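Local coordinates for acetyl xylan esterase (Metagenome, PDB 6XYC), which removes acetyl and feruloyl groups from complex natural xylans as a bifunctional esterase with an alpha/beta-hydrolase fold, at residues Tyr8-Asn14 with Leu27-Lys33; His125-Phe129 with Leu208-Phe214; Ala164-Trp168 with Met275-Phe279. One frame throughout, in Å; residues are numbered along the deposited sequence.

Contact 1 (Tyr8-Asn14 with Leu27-Lys33)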
ATOM      1  N   TYR A   8     -16.159  13.768   6.371  1.00 33.40           N
ATOM      2  CA  TYR A   8     -16.752  13.184   5.176  1.00 30.77           C
ATOM      3  C   TYR A   8     -18.242  13.490   5.097  1.00 30.87           C
ATOM      4  O   TYR A   8     -18.925  13.641   6.114  1.00 31.55           O
ATOM      5  CB  TYR A   8     -16.528  11.652   5.122  1.00 29.31           C
ATOM      6  CG  TYR A   8     -17.075  10.864   6.306  1.00 32.25           C
ATOM      7  CD1 TYR A   8     -18.345  10.299   6.265  1.00 31.33           C
ATOM      8  CD2 TYR A   8     -16.316  10.671   7.454  1.00 31.66           C
ATOM      9  CE1 TYR A   8     -18.848   9.582   7.341  1.00 32.41           C
ATOM     10  CE2 TYR A   8     -16.811   9.953   8.533  1.00 32.43           C
ATOM     11  CZ  TYR A   8     -18.074   9.409   8.470  1.00 34.23           C
ATOM     12  OH  TYR A   8     -18.571   8.694   9.535  1.00 37.77           O
ATOM     13  N   SER A   9     -18.734  13.573   3.861  1.00 31.09           N
ATOM     14  CA  SER A   9     -20.150  13.771   3.584  1.00 30.34           C
ATOM     15  C   SER A   9     -20.894  12.467   3.345  1.00 30.69           C
ATOM     16  O   SER A   9     -22.119  12.424   3.521  1.00 31.39           O
ATOM     17  CB  SER A   9     -20.325  14.670   2.355  1.00 35.04           C
ATOM     18  OG  SER A   9     -19.772  14.049   1.206  1.00 32.02           O
ATOM     19  N   THR A  10     -20.181  11.411   2.962  1.00 28.28           N
ATOM     20  CA  THR A  10     -20.774  10.149   2.557  1.00 25.99           C
ATOM     21  C   THR A  10     -19.820   9.040   2.966  1.00 29.87           C
ATOM     22  O   THR A  10     -18.600   9.186   2.835  1.00 25.74           O
ATOM     23  CB  THR A  10     -21.021  10.108   1.047  1.00 28.76           C
ATOM     24  OG1 THR A  10     -21.727  11.285   0.642  1.00 31.44           O
ATOM     25  CG2 THR A  10     -21.832   8.890   0.668  1.00 30.65           C
ATOM     26  N   SER A  11     -20.376   7.942   3.468  1.00 26.10           N
ATOM     27  CA  SER A  11     -19.575   6.782   3.810  1.00 27.65           C
ATOM     28  C   SER A  11     -20.332   5.525   3.420  1.00 28.89           C
ATOM     29  O   SER A  11     -21.551   5.436   3.594  1.00 26.93           O
ATOM     30  CB  SER A  11     -19.234   6.744   5.307  1.00 28.45           C
ATOM     31  OG  SER A  11     -20.394   6.564   6.100  1.00 27.68           O
ATOM     32  N   TRP A  12     -19.600   4.574   2.849  1.00 24.17           N
ATOM     33  CA  TRP A  12     -20.036   3.192   2.720  1.00 25.63           C
ATOM     34  C   TRP A  12     -19.027   2.356   3.496  1.00 29.87           C
ATOM     35  O   TRP A  12     -17.831   2.401   3.190  1.00 28.05           O
ATOM     36  CB  TRP A  12     -20.078   2.733   1.265  1.00 26.83           C
ATOM     37  CG  TRP A  12     -21.052   3.420   0.350  1.00 27.24           C
ATOM     38  CD1 TRP A  12     -22.316   3.001   0.028  1.00 28.17           C
ATOM     39  CD2 TRP A  12     -20.818   4.608  -0.413  1.00 27.52           C
ATOM     40  NE1 TRP A  12     -22.886   3.872  -0.870  1.00 28.42           N
ATOM     41  CE2 TRP A  12     -21.989   4.869  -1.153  1.00 27.68           C
ATOM     42  CE3 TRP A  12     -19.735   5.487  -0.531  1.00 27.89           C
ATOM     43  CZ2 TRP A  12     -22.104   5.967  -2.004  1.00 28.64           C
ATOM     44  CZ3 TRP A  12     -19.853   6.581  -1.372  1.00 29.21           C
ATOM     45  CH2 TRP A  12     -21.033   6.813  -2.096  1.00 31.22           C
ATOM     46  N   THR A  13     -19.484   1.610   4.501  1.00 27.45           N
ATOM     47  CA  THR A  13     -18.570   0.759   5.248  1.00 25.92           C
ATOM     48  C   THR A  13     -18.886  -0.712   5.014  1.00 29.04           C
ATOM     49  O   THR A  13     -20.037  -1.094   4.779  1.00 28.82           O
ATOM     50  CB  THR A  13     -18.602   1.072   6.752  1.00 28.46           C
ATOM     51  OG1 THR A  13     -19.946   1.032   7.245  1.00 31.70           O
ATOM     52  CG2 THR A  13     -17.997   2.447   7.012  1.00 27.31           C
ATOM     53  N   ASN A  14     -17.829  -1.528   5.050  1.00 26.82           N
ATOM     54  CA  ASN A  14     -17.941  -2.979   4.897  1.00 29.49           C
ATOM     55  C   ASN A  14     -18.591  -3.350   3.564  1.00 28.86           C
ATOM     56  O   ASN A  14     -19.556  -4.118   3.499  1.00 28.33           O
ATOM     57  CB  ASN A  14     -18.688  -3.582   6.083  1.00 26.97           C
ATOM     58  CG  ASN A  14     -17.844  -3.583   7.343  1.00 33.09           C
ATOM     59  OD1 ASN A  14     -16.745  -4.134   7.359  1.00 34.16           O
ATOM     60  ND2 ASN A  14     -18.340  -2.948   8.397  1.00 36.46           N
ATOM     61  N   LEU A  27     -13.999  -3.287   2.269  1.00 23.30           N
ATOM     62  CA  LEU A  27     -13.380  -1.972   2.286  1.00 23.90           C
ATOM     63  C   LEU A  27     -14.400  -0.944   2.749  1.00 26.24           C
ATOM     64  O   LEU A  27     -15.605  -1.207   2.778  1.00 23.25           O
ATOM     65  CB  LEU A  27     -12.826  -1.591   0.906  1.00 21.66           C
ATOM     66  CG  LEU A  27     -13.723  -1.751  -0.318  1.00 26.49           C
ATOM     67  CD1 LEU A  27     -14.688  -0.597  -0.444  1.00 25.09           C
ATOM     68  CD2 LEU A  27     -12.838  -1.875  -1.560  1.00 23.26           C
ATOM     69  N   ASP A  28     -13.898   0.228   3.124  1.00 24.48           N
ATOM     70  CA  ASP A  28     -14.726   1.370   3.487  1.00 22.44           C
ATOM     71  C   ASP A  28     -14.434   2.508   2.521  1.00 26.67           C
ATOM     72  O   ASP A  28     -13.281   2.715   2.128  1.00 25.38           O
ATOM     73  CB  ASP A  28     -14.455   1.818   4.923  1.00 23.83           C
ATOM     74  CG  ASP A  28     -14.618   0.696   5.929  1.00 25.64           C
ATOM     75  OD1 ASP A  28     -15.445  -0.212   5.686  1.00 25.79           O
ATOM     76  OD2 ASP A  28     -13.910   0.732   6.954  1.00 26.75           O
ATOM     77  N   ILE A  29     -15.473   3.248   2.136  1.00 26.35           N
ATOM     78  CA  ILE A  29     -15.336   4.360   1.200  1.00 24.95           C
ATOM     79  C   ILE A  29     -15.877   5.621   1.861  1.00 27.98           C
ATOM     80  O   ILE A  29     -16.999   5.620   2.371  1.00 29.56           O
ATOM     81  CB  ILE A  29     -16.078   4.084  -0.120  1.00 24.50           C
ATOM     82  CG1 ILE A  29     -15.536   2.824  -0.797  1.00 26.93           C
ATOM     83  CG2 ILE A  29     -15.954   5.278  -1.050  1.00 28.12           C
ATOM     84  CD1 ILE A  29     -16.343   2.383  -2.000  1.00 30.25           C
ATOM     85  N   TYR A  30     -15.092   6.694   1.837  1.00 24.04           N
ATOM     86  CA  TYR A  30     -15.483   7.988   2.385  1.00 26.32           C
ATOM     87  C   TYR A  30     -15.298   9.064   1.323  1.00 27.56           C
ATOM     88  O   TYR A  30     -14.268   9.095   0.646  1.00 26.69           O
ATOM     89  CB  TYR A  30     -14.655   8.354   3.623  1.00 24.08           C
ATOM     90  CG  TYR A  30     -14.711   7.345   4.744  1.00 26.45           C
ATOM     91  CD1 TYR A  30     -15.679   7.430   5.730  1.00 26.62           C
ATOM     92  CD2 TYR A  30     -13.783   6.314   4.824  1.00 25.62           C
ATOM     93  CE1 TYR A  30     -15.728   6.516   6.761  1.00 27.91           C
ATOM     94  CE2 TYR A  30     -13.828   5.390   5.849  1.00 26.83           C
ATOM     95  CZ  TYR A  30     -14.805   5.497   6.819  1.00 26.81           C
ATOM     96  OH  TYR A  30     -14.860   4.587   7.848  1.00 28.62           O
ATOM     97  N   LEU A  31     -16.299   9.955   1.176  1.00 27.58           N
ATOM     98  CA  LEU A  31     -16.179  11.096   0.277  1.00 28.22           C
ATOM     99  C   LEU A  31     -16.041  12.388   1.083  1.00 28.87           C
ATOM    100  O   LEU A  31     -16.650  12.512   2.150  1.00 27.59           O
ATOM    101  CB  LEU A  31     -17.389  11.211  -0.652  1.00 27.81           C
ATOM    102  CG  LEU A  31     -17.801   9.936  -1.391  1.00 28.48           C
ATOM    103  CD1 LEU A  31     -19.052  10.183  -2.229  1.00 31.06           C
ATOM    104  CD2 LEU A  31     -16.661   9.412  -2.258  1.00 30.37           C
ATOM    105  N   PRO A  32     -15.268  13.366   0.603  1.00 29.75           N
ATOM    106  CA  PRO A  32     -14.987  14.547   1.431  1.00 32.40           C
ATOM    107  C   PRO A  32     -16.244  15.317   1.813  1.00 36.51           C
ATOM    108  O   PRO A  32     -17.256  15.299   1.111  1.00 33.17           O
ATOM    109  CB  PRO A  32     -14.062  15.397   0.547  1.00 35.95           C
ATOM    110  CG  PRO A  32     -13.450  14.428  -0.425  1.00 31.32           C
ATOM    111  CD  PRO A  32     -14.497  13.366  -0.656  1.00 31.39           C
ATOM    112  N   LYS A  33     -16.158  16.009   2.950  1.00 37.00           N
ATOM    113  CA  LYS A  33     -17.246  16.883   3.381  1.00 40.19           C
ATOM    114  C   LYS A  33     -17.560  17.921   2.316  1.00 40.89           C
ATOM    115  O   LYS A  33     -18.724  18.122   1.946  1.00 42.63           O
ATOM    116  CB  LYS A  33     -16.872  17.559   4.699  1.00 38.49           C
ATOM    117  CG  LYS A  33     -17.900  18.566   5.203  1.00 40.40           C
ATOM    118  CD  LYS A  33     -19.076  17.907   5.940  1.00 48.60           C
ATOM    119  CE  LYS A  33     -18.655  16.795   6.893  1.00 50.08           C
ATOM    120  NZ  LYS A  33     -19.731  15.796   7.130  1.00 46.66           N
TER
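With CG lodged between its backbone N and carbonyl carbon (chi1 58°), Y8 holds its ring beside the strand, where Y30, whose CG stands beside its own N, can reach it. Y30 points an edge at the face of Y8: CD1 of Y30 lies over the ring centre, 3.7 Å from CD2 of Y8, with the planes 62° apart, a T-shaped pair. The CB of S11 rests 3.6 Å from that same CD1 of Y30, and a side chain as short as serine lets the Y30 ring lie close to the strand. An alanine in place of Y8 takes away the face that the edge of Y30 meets and would probably open a gap beside that ring.

The two strands run antiparallel as the N-terminal hairpin at the edge of the alpha/beta-hydrolase sheet. W12 and I29 exchange both backbone bonds, I29 N reaching W12 O at 2.7 Å in a nearly straight line (170°). On the sheet face carrying these two residues, the indole touches apolar branches: CE3 of W12 meets CG2 of I29 at 3.8 Å, and CD1 of L31 lies at its edge, by CZ3. Y108 adds an edge-to-face contact to W12.

Polar groups secure both ends. The carboxylate of D28 accepts the N14 backbone NH at OD1 (2.8 Å) nearly head-on, and the same oxygen forms a salt bridge with K56. At the other end S9 OG donates to P32 O at 2.8 Å from above the carbonyl plane.

Contact 2 (His125-Phe129 with Leu208-Phe214)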
ATOM      1  N   HIS A 125       4.382  -1.456   2.148  1.00 22.05           N
ATOM      2  CA  HIS A 125       4.925  -2.521   1.310  1.00 20.93           C
ATOM      3  C   HIS A 125       3.949  -2.900   0.201  1.00 22.67           C
ATOM      4  O   HIS A 125       4.331  -3.001  -0.971  1.00 19.97           O
ATOM      5  CB  HIS A 125       5.250  -3.726   2.192  1.00 21.69           C
ATOM      6  CG  HIS A 125       5.376  -5.018   1.450  1.00 24.09           C
ATOM      7  ND1 HIS A 125       4.304  -5.856   1.223  1.00 21.28           N
ATOM      8  CD2 HIS A 125       6.456  -5.633   0.915  1.00 22.30           C
ATOM      9  CE1 HIS A 125       4.718  -6.924   0.565  1.00 24.58           C
ATOM     10  NE2 HIS A 125       6.019  -6.812   0.362  1.00 24.59           N
ATOM     11  N   LEU A 126       2.676  -3.104   0.554  1.00 22.53           N
ATOM     12  CA  LEU A 126       1.687  -3.480  -0.450  1.00 21.31           C
ATOM     13  C   LEU A 126       1.442  -2.345  -1.437  1.00 21.14           C
ATOM     14  O   LEU A 126       1.268  -2.585  -2.637  1.00 23.67           O
ATOM     15  CB  LEU A 126       0.388  -3.900   0.244  1.00 21.16           C
ATOM     16  CG  LEU A 126       0.523  -5.183   1.069  1.00 22.24           C
ATOM     17  CD1 LEU A 126      -0.671  -5.445   1.946  1.00 22.20           C
ATOM     18  CD2 LEU A 126       0.788  -6.379   0.134  1.00 22.48           C
ATOM     19  N   SER A 127       1.435  -1.102  -0.954  1.00 20.70           N
ATOM     20  CA  SER A 127       1.276   0.045  -1.841  1.00 22.22           C
ATOM     21  C   SER A 127       2.433   0.130  -2.830  1.00 23.26           C
ATOM     22  O   SER A 127       2.228   0.296  -4.038  1.00 25.03           O
ATOM     23  CB  SER A 127       1.178   1.330  -1.012  1.00 23.78           C
ATOM     24  OG  SER A 127      -0.011   1.342  -0.246  1.00 26.50           O
ATOM     25  N   ALA A 128       3.667   0.019  -2.333  1.00 21.80           N
ATOM     26  CA  ALA A 128       4.823   0.022  -3.223  1.00 22.32           C
ATOM     27  C   ALA A 128       4.773  -1.156  -4.185  1.00 23.94           C
ATOM     28  O   ALA A 128       5.158  -1.026  -5.356  1.00 27.07           O
ATOM     29  CB  ALA A 128       6.117  -0.007  -2.409  1.00 21.28           C
ATOM     30  N   PHE A 129       4.302  -2.315  -3.717  1.00 21.96           N
ATOM     31  CA  PHE A 129       4.267  -3.473  -4.604  1.00 22.46           C
ATOM     32  C   PHE A 129       3.260  -3.277  -5.731  1.00 24.93           C
ATOM     33  O   PHE A 129       3.511  -3.691  -6.868  1.00 23.39           O
ATOM     34  CB  PHE A 129       3.948  -4.746  -3.826  1.00 23.64           C
ATOM     35  CG  PHE A 129       4.674  -5.955  -4.345  1.00 23.94           C
ATOM     36  CD1 PHE A 129       4.359  -6.481  -5.589  1.00 26.02           C
ATOM     37  CD2 PHE A 129       5.687  -6.540  -3.608  1.00 21.77           C
ATOM     38  CE1 PHE A 129       5.029  -7.584  -6.077  1.00 28.11           C
ATOM     39  CE2 PHE A 129       6.362  -7.649  -4.090  1.00 25.06           C
ATOM     40  CZ  PHE A 129       6.031  -8.168  -5.330  1.00 24.56           C
ATOM     41  N   LEU A 208      10.604 -12.198  -4.363  1.00 22.91           N
ATOM     42  CA  LEU A 208       9.251 -12.006  -4.870  1.00 24.08           C
ATOM     43  C   LEU A 208       8.316 -11.331  -3.874  1.00 23.69           C
ATOM     44  O   LEU A 208       7.197 -10.977  -4.254  1.00 22.74           O
ATOM     45  CB  LEU A 208       8.651 -13.345  -5.294  1.00 24.66           C
ATOM     46  CG  LEU A 208       9.332 -14.025  -6.485  1.00 25.34           C
ATOM     47  CD1 LEU A 208       8.680 -15.341  -6.814  1.00 29.56           C
ATOM     48  CD2 LEU A 208       9.319 -13.082  -7.702  1.00 28.97           C
ATOM     49  N   ILE A 209       8.725 -11.157  -2.614  1.00 23.62           N
ATOM     50  CA  ILE A 209       7.967 -10.327  -1.683  1.00 23.72           C
ATOM     51  C   ILE A 209       8.566  -8.936  -1.536  1.00 23.55           C
ATOM     52  O   ILE A 209       8.045  -8.124  -0.762  1.00 23.82           O
ATOM     53  CB  ILE A 209       7.842 -10.982  -0.291  1.00 21.15           C
ATOM     54  CG1 ILE A 209       9.213 -11.163   0.364  1.00 27.09           C
ATOM     55  CG2 ILE A 209       7.099 -12.312  -0.397  1.00 24.32           C
ATOM     56  CD1 ILE A 209       9.148 -11.534   1.823  1.00 24.39           C
ATOM     57  N   SER A 210       9.655  -8.638  -2.245  1.00 21.60           N
ATOM     58  CA  SER A 210      10.374  -7.384  -2.051  1.00 22.80           C
ATOM     59  C   SER A 210      10.210  -6.504  -3.282  1.00 23.17           C
ATOM     60  O   SER A 210      10.887  -6.725  -4.302  1.00 24.94           O
ATOM     61  CB  SER A 210      11.855  -7.653  -1.766  1.00 22.19           C
ATOM     62  OG  SER A 210      12.007  -8.448  -0.604  1.00 24.66           O
ATOM     63  N   PRO A 211       9.342  -5.487  -3.239  1.00 22.38           N
ATOM     64  CA  PRO A 211       9.080  -4.690  -4.453  1.00 24.59           C
ATOM     65  C   PRO A 211      10.286  -3.899  -4.937  1.00 24.92           C
ATOM     66  O   PRO A 211      10.291  -3.449  -6.091  1.00 24.33           O
ATOM     67  CB  PRO A 211       7.932  -3.759  -4.029  1.00 23.29           C
ATOM     68  CG  PRO A 211       8.061  -3.648  -2.534  1.00 24.15           C
ATOM     69  CD  PRO A 211       8.634  -4.964  -2.056  1.00 23.77           C
ATOM     70  N   ILE A 212      11.310  -3.721  -4.099  1.00 23.48           N
ATOM     71  CA  ILE A 212      12.519  -3.026  -4.517  1.00 21.90           C
ATOM     72  C   ILE A 212      13.126  -3.689  -5.743  1.00 26.50           C
ATOM     73  O   ILE A 212      13.830  -3.039  -6.529  1.00 24.59           O
ATOM     74  CB  ILE A 212      13.524  -2.982  -3.335  1.00 22.44           C
ATOM     75  CG1 ILE A 212      14.626  -1.960  -3.601  1.00 24.44           C
ATOM     76  CG2 ILE A 212      14.106  -4.368  -3.076  1.00 24.00           C
ATOM     77  CD1 ILE A 212      15.473  -1.666  -2.371  1.00 21.50           C
ATOM     78  N   ASN A 213      12.844  -4.973  -5.948  1.00 22.13           N
ATOM     79  CA  ASN A 213      13.471  -5.708  -7.034  1.00 25.50           C
ATOM     80  C   ASN A 213      12.867  -5.428  -8.406  1.00 24.53           C
ATOM     81  O   ASN A 213      13.461  -5.830  -9.411  1.00 27.18           O
ATOM     82  CB  ASN A 213      13.379  -7.215  -6.779  1.00 24.12           C
ATOM     83  CG  ASN A 213      14.263  -7.673  -5.644  1.00 25.84           C
ATOM     84  OD1 ASN A 213      13.798  -8.328  -4.714  1.00 26.69           O
ATOM     85  ND2 ASN A 213      15.548  -7.334  -5.712  1.00 25.89           N
ATOM     86  N   PHE A 214      11.720  -4.757  -8.483  1.00 26.40           N
ATOM     87  CA  PHE A 214      10.973  -4.652  -9.729  1.00 26.30           C
ATOM     88  C   PHE A 214      10.743  -3.212 -10.161  1.00 27.35           C
ATOM     89  O   PHE A 214       9.928  -2.963 -11.055  1.00 28.47           O
ATOM     90  CB  PHE A 214       9.670  -5.420  -9.554  1.00 27.66           C
ATOM     91  CG  PHE A 214       9.872  -6.793  -8.969  1.00 25.22           C
ATOM     92  CD1 PHE A 214      10.386  -7.815  -9.751  1.00 24.94           C
ATOM     93  CD2 PHE A 214       9.586  -7.054  -7.636  1.00 26.25           C
ATOM     94  CE1 PHE A 214      10.584  -9.074  -9.224  1.00 27.18           C
ATOM     95  CE2 PHE A 214       9.783  -8.314  -7.101  1.00 27.34           C
ATOM     96  CZ  PHE A 214      10.285  -9.325  -7.898  1.00 25.09           C
TER
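H125 donates from NE2 to the backbone oxygen of I209 across 2.7 Å, with the acceptor lying in the plane of the imidazole and an angle of 156° at the hydrogen. Its CG stands opposite the backbone N (chi1 161°), which carries the ring off the helix toward the loop. Histidine suits the place because a flat ring can offer one N-H at its rim to a carbonyl and still pack against carbon, here CD2 of H125 at 3.7 Å from CD of P211.

P211 fills the tight part of the contact. The proline ring wedges against the helix between H125 and F129, crossing both side chains at about a right angle, and its CB comes within 3.6 Å of CD2 of F129. The phenylalanine then turns its rim to the loop backbone, CZ of F129 standing 3.2 Å from O of L208, near the ring plane, where aromatic hydrogens can face a carbonyl oxygen. That oxygen also accepts a hydrogen bond from W87, whose indole meets F129 edge to face.

The helix, 122-131, follows the strand 114-120 through a GxSxG sequence consistent with the nucleophile elbow of alpha/beta hydrolases; the loop leads from helix 203-208 toward strand 222-227. Its short 3-10 turn at 211-213 presents P211 to the helix.

Elsewhere the fit is looser. The small A128 lets the proline approach, yet its CB stays 4.1 Å from CG of P211, and CZ of F129 comes no closer than 4.2 Å to CE2 of F214. The latter ring, partly exposed and lying against L139, marks the side nearer solvent, whereas H125 and P211 are buried.

Contact 3 (Ala164-Trp168 with Met275-Phe279)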
ATOM      1  N   ALA A 164      -0.051   6.814  -8.404  1.00 26.26           N
ATOM      2  CA  ALA A 164       0.946   7.420  -7.532  1.00 25.80           C
ATOM      3  C   ALA A 164       0.950   6.645  -6.226  1.00 22.83           C
ATOM      4  O   ALA A 164      -0.058   6.032  -5.854  1.00 22.71           O
ATOM      5  CB  ALA A 164       0.652   8.905  -7.282  1.00 26.12           C
ATOM      6  N   VAL A 165       2.086   6.668  -5.539  1.00 23.98           N
ATOM      7  CA  VAL A 165       2.277   5.870  -4.335  1.00 24.53           C
ATOM      8  C   VAL A 165       2.879   6.749  -3.251  1.00 24.30           C
ATOM      9  O   VAL A 165       3.795   7.533  -3.515  1.00 22.56           O
ATOM     10  CB  VAL A 165       3.187   4.653  -4.593  1.00 23.07           C
ATOM     11  CG1 VAL A 165       3.427   3.881  -3.292  1.00 22.56           C
ATOM     12  CG2 VAL A 165       2.600   3.751  -5.670  1.00 24.14           C
ATOM     13  N   VAL A 166       2.372   6.614  -2.029  1.00 25.22           N
ATOM     14  CA  VAL A 166       3.022   7.164  -0.840  1.00 25.28           C
ATOM     15  C   VAL A 166       3.310   6.003   0.103  1.00 22.15           C
ATOM     16  O   VAL A 166       2.386   5.311   0.554  1.00 21.54           O
ATOM     17  CB  VAL A 166       2.172   8.238  -0.150  1.00 22.44           C
ATOM     18  CG1 VAL A 166       2.837   8.666   1.154  1.00 24.20           C
ATOM     19  CG2 VAL A 166       1.993   9.432  -1.068  1.00 24.88           C
ATOM     20  N   ASP A 167       4.592   5.793   0.394  1.00 20.78           N
ATOM     21  CA  ASP A 167       5.073   4.652   1.167  1.00 21.90           C
ATOM     22  C   ASP A 167       5.530   5.170   2.525  1.00 23.30           C
ATOM     23  O   ASP A 167       6.565   5.843   2.629  1.00 22.78           O
ATOM     24  CB  ASP A 167       6.197   3.949   0.410  1.00 21.94           C
ATOM     25  CG  ASP A 167       7.059   3.079   1.289  1.00 26.06           C
ATOM     26  OD1 ASP A 167       6.602   2.633   2.359  1.00 23.34           O
ATOM     27  OD2 ASP A 167       8.220   2.830   0.893  1.00 23.49           O
ATOM     28  N   TRP A 168       4.746   4.875   3.565  1.00 22.76           N
ATOM     29  CA  TRP A 168       5.108   5.238   4.933  1.00 21.49           C
ATOM     30  C   TRP A 168       5.878   4.073   5.556  1.00 23.44           C
ATOM     31  O   TRP A 168       5.287   3.044   5.890  1.00 25.14           O
ATOM     32  CB  TRP A 168       3.884   5.563   5.783  1.00 22.41           C
ATOM     33  CG  TRP A 168       3.046   6.744   5.393  1.00 22.06           C
ATOM     34  CD1 TRP A 168       2.022   6.751   4.496  1.00 22.89           C
ATOM     35  CD2 TRP A 168       3.123   8.076   5.925  1.00 20.38           C
ATOM     36  NE1 TRP A 168       1.461   8.005   4.426  1.00 21.55           N
ATOM     37  CE2 TRP A 168       2.122   8.838   5.287  1.00 21.72           C
ATOM     38  CE3 TRP A 168       3.944   8.703   6.874  1.00 23.68           C
ATOM     39  CZ2 TRP A 168       1.926  10.193   5.560  1.00 23.05           C
ATOM     40  CZ3 TRP A 168       3.748  10.050   7.138  1.00 23.28           C
ATOM     41  CH2 TRP A 168       2.743  10.777   6.491  1.00 23.25           C
ATOM     42  N   MET A 275       2.225  14.415   2.061  1.00 26.30           N
ATOM     43  CA  MET A 275       1.483  13.386   1.338  1.00 23.14           C
ATOM     44  C   MET A 275       0.380  14.005   0.485  1.00 26.41           C
ATOM     45  O   MET A 275       0.209  13.647  -0.682  1.00 24.94           O
ATOM     46  CB  MET A 275       0.878  12.376   2.317  1.00 25.80           C
ATOM     47  CG  MET A 275      -0.186  11.481   1.686  1.00 23.48           C
ATOM     48  SD  MET A 275      -0.883  10.224   2.785  1.00 23.12           S
ATOM     49  CE  MET A 275      -1.577  11.235   4.075  1.00 25.43           C
ATOM     50  N   THR A 276      -0.398  14.926   1.063  1.00 27.63           N
ATOM     51  CA  THR A 276      -1.522  15.496   0.327  1.00 26.60           C
ATOM     52  C   THR A 276      -1.045  16.429  -0.778  1.00 26.32           C
ATOM     53  O   THR A 276      -1.663  16.481  -1.844  1.00 26.60           O
ATOM     54  CB  THR A 276      -2.476  16.230   1.277  1.00 26.40           C
ATOM     55  OG1 THR A 276      -1.755  17.183   2.063  1.00 28.30           O
ATOM     56  CG2 THR A 276      -3.169  15.240   2.196  1.00 27.56           C
ATOM     57  N   ASP A 277       0.050  17.155  -0.555  1.00 26.56           N
ATOM     58  CA  ASP A 277       0.635  17.950  -1.629  1.00 29.06           C
ATOM     59  C   ASP A 277       1.086  17.053  -2.775  1.00 31.01           C
ATOM     60  O   ASP A 277       0.824  17.345  -3.949  1.00 30.40           O
ATOM     61  CB  ASP A 277       1.812  18.779  -1.098  1.00 31.87           C
ATOM     62  CG  ASP A 277       1.367  20.020  -0.342  1.00 32.16           C
ATOM     63  OD1 ASP A 277       0.149  20.304  -0.318  1.00 35.75           O
ATOM     64  OD2 ASP A 277       2.237  20.712   0.229  1.00 31.63           O
ATOM     65  N   PHE A 278       1.757  15.945  -2.446  1.00 28.65           N
ATOM     66  CA  PHE A 278       2.230  15.009  -3.461  1.00 28.82           C
ATOM     67  C   PHE A 278       1.070  14.472  -4.290  1.00 27.71           C
ATOM     68  O   PHE A 278       1.076  14.551  -5.524  1.00 27.23           O
ATOM     69  CB  PHE A 278       2.998  13.876  -2.771  1.00 25.93           C
ATOM     70  CG  PHE A 278       3.372  12.742  -3.682  1.00 26.40           C
ATOM     71  CD1 PHE A 278       4.489  12.839  -4.504  1.00 27.84           C
ATOM     72  CD2 PHE A 278       2.624  11.577  -3.713  1.00 25.17           C
ATOM     73  CE1 PHE A 278       4.845  11.795  -5.348  1.00 27.94           C
ATOM     74  CE2 PHE A 278       2.972  10.529  -4.557  1.00 25.24           C
ATOM     75  CZ  PHE A 278       4.087  10.638  -5.374  1.00 26.69           C
ATOM     76  N   PHE A 279       0.051  13.933  -3.620  1.00 26.58           N
ATOM     77  CA  PHE A 279      -1.099  13.396  -4.340  1.00 28.24           C
ATOM     78  C   PHE A 279      -1.788  14.480  -5.152  1.00 28.27           C
ATOM     79  O   PHE A 279      -2.242  14.230  -6.274  1.00 28.05           O
ATOM     80  CB  PHE A 279      -2.099  12.746  -3.370  1.00 26.52           C
ATOM     81  CG  PHE A 279      -1.765  11.324  -3.007  1.00 24.58           C
ATOM     82  CD1 PHE A 279      -1.333  10.409  -3.951  1.00 24.77           C
ATOM     83  CD2 PHE A 279      -1.908  10.891  -1.696  1.00 26.16           C
ATOM     84  CE1 PHE A 279      -1.034   9.105  -3.596  1.00 23.33           C
ATOM     85  CE2 PHE A 279      -1.612   9.591  -1.343  1.00 24.55           C
ATOM     86  CZ  PHE A 279      -1.174   8.696  -2.290  1.00 24.48           C
TER
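M275 faces the strand first, its sulfur lying near the plane of the W168 indole, at the edge of the five-membered ring. NE1 of W168 gives a weak hydrogen bond to SD of M275, 3.6 Å away, and the sulfur sits 4.7 Å from the centroid of that ring, a Met-aromatic contact. The methionine chain is extended until its last torsion (chi3 60°), which turns CE toward the indole, 3.9 Å from CZ2 of W168. A flexible, polarisable side chain suits this spot, for it can follow the indole rim and also pack its CG against V166.

Nearly one turn on, F278 extends toward the strand with CG opposite its backbone N (chi1 172°). It and V166 slide past each other in opposite directions, CD2 of F278 3.5 Å from CG2 of V166, and its CE2 reaches 3.3 Å from O of V165. A164 CB meets the same CE2, and so small a residue allows the large ring to come this close to the strand.

F279 closes the series. CG2 of V166 sits over one face of its ring, offset toward the rim, in a CH-pi contact 3.9 Å from the centroid, while A164 O lies near the ring plane at an edge. The branched valine is apt here because its CG2 methyl can touch both phenylalanines at once.

Beyond the pair, F267 meets W168 edge to face, and strands 114-120 and 222-227 flank 164-168 in parallel. Segment 275-279 of the C-terminal helix runs nearly antiparallel (164°) to strand segment 164-168, the layered packing of the alpha/beta-hydrolase fold.

In the fold
Contacts 2 and 3 adjoin: the helix of 125-129 and the strand of 164-168 touch where S127 O lies 3.8 Å from V165 CG2, so helix 122-131 covers the face of that strand turned away from helix 269-284. Their centres are 17 Å apart. Contact 1 lies farther off, 28 Å from contact 2 and 20 Å from contact 3 between centres, but its hairpin belongs to the same sheet as strand 164-168. The bound sulfonyl fluoride, AES, whose pocket includes S121 and H262, is about 7 Å from the side chain of H125 and about 10 Å from that of W168. S121, H262 and D230 probably form the catalytic triad.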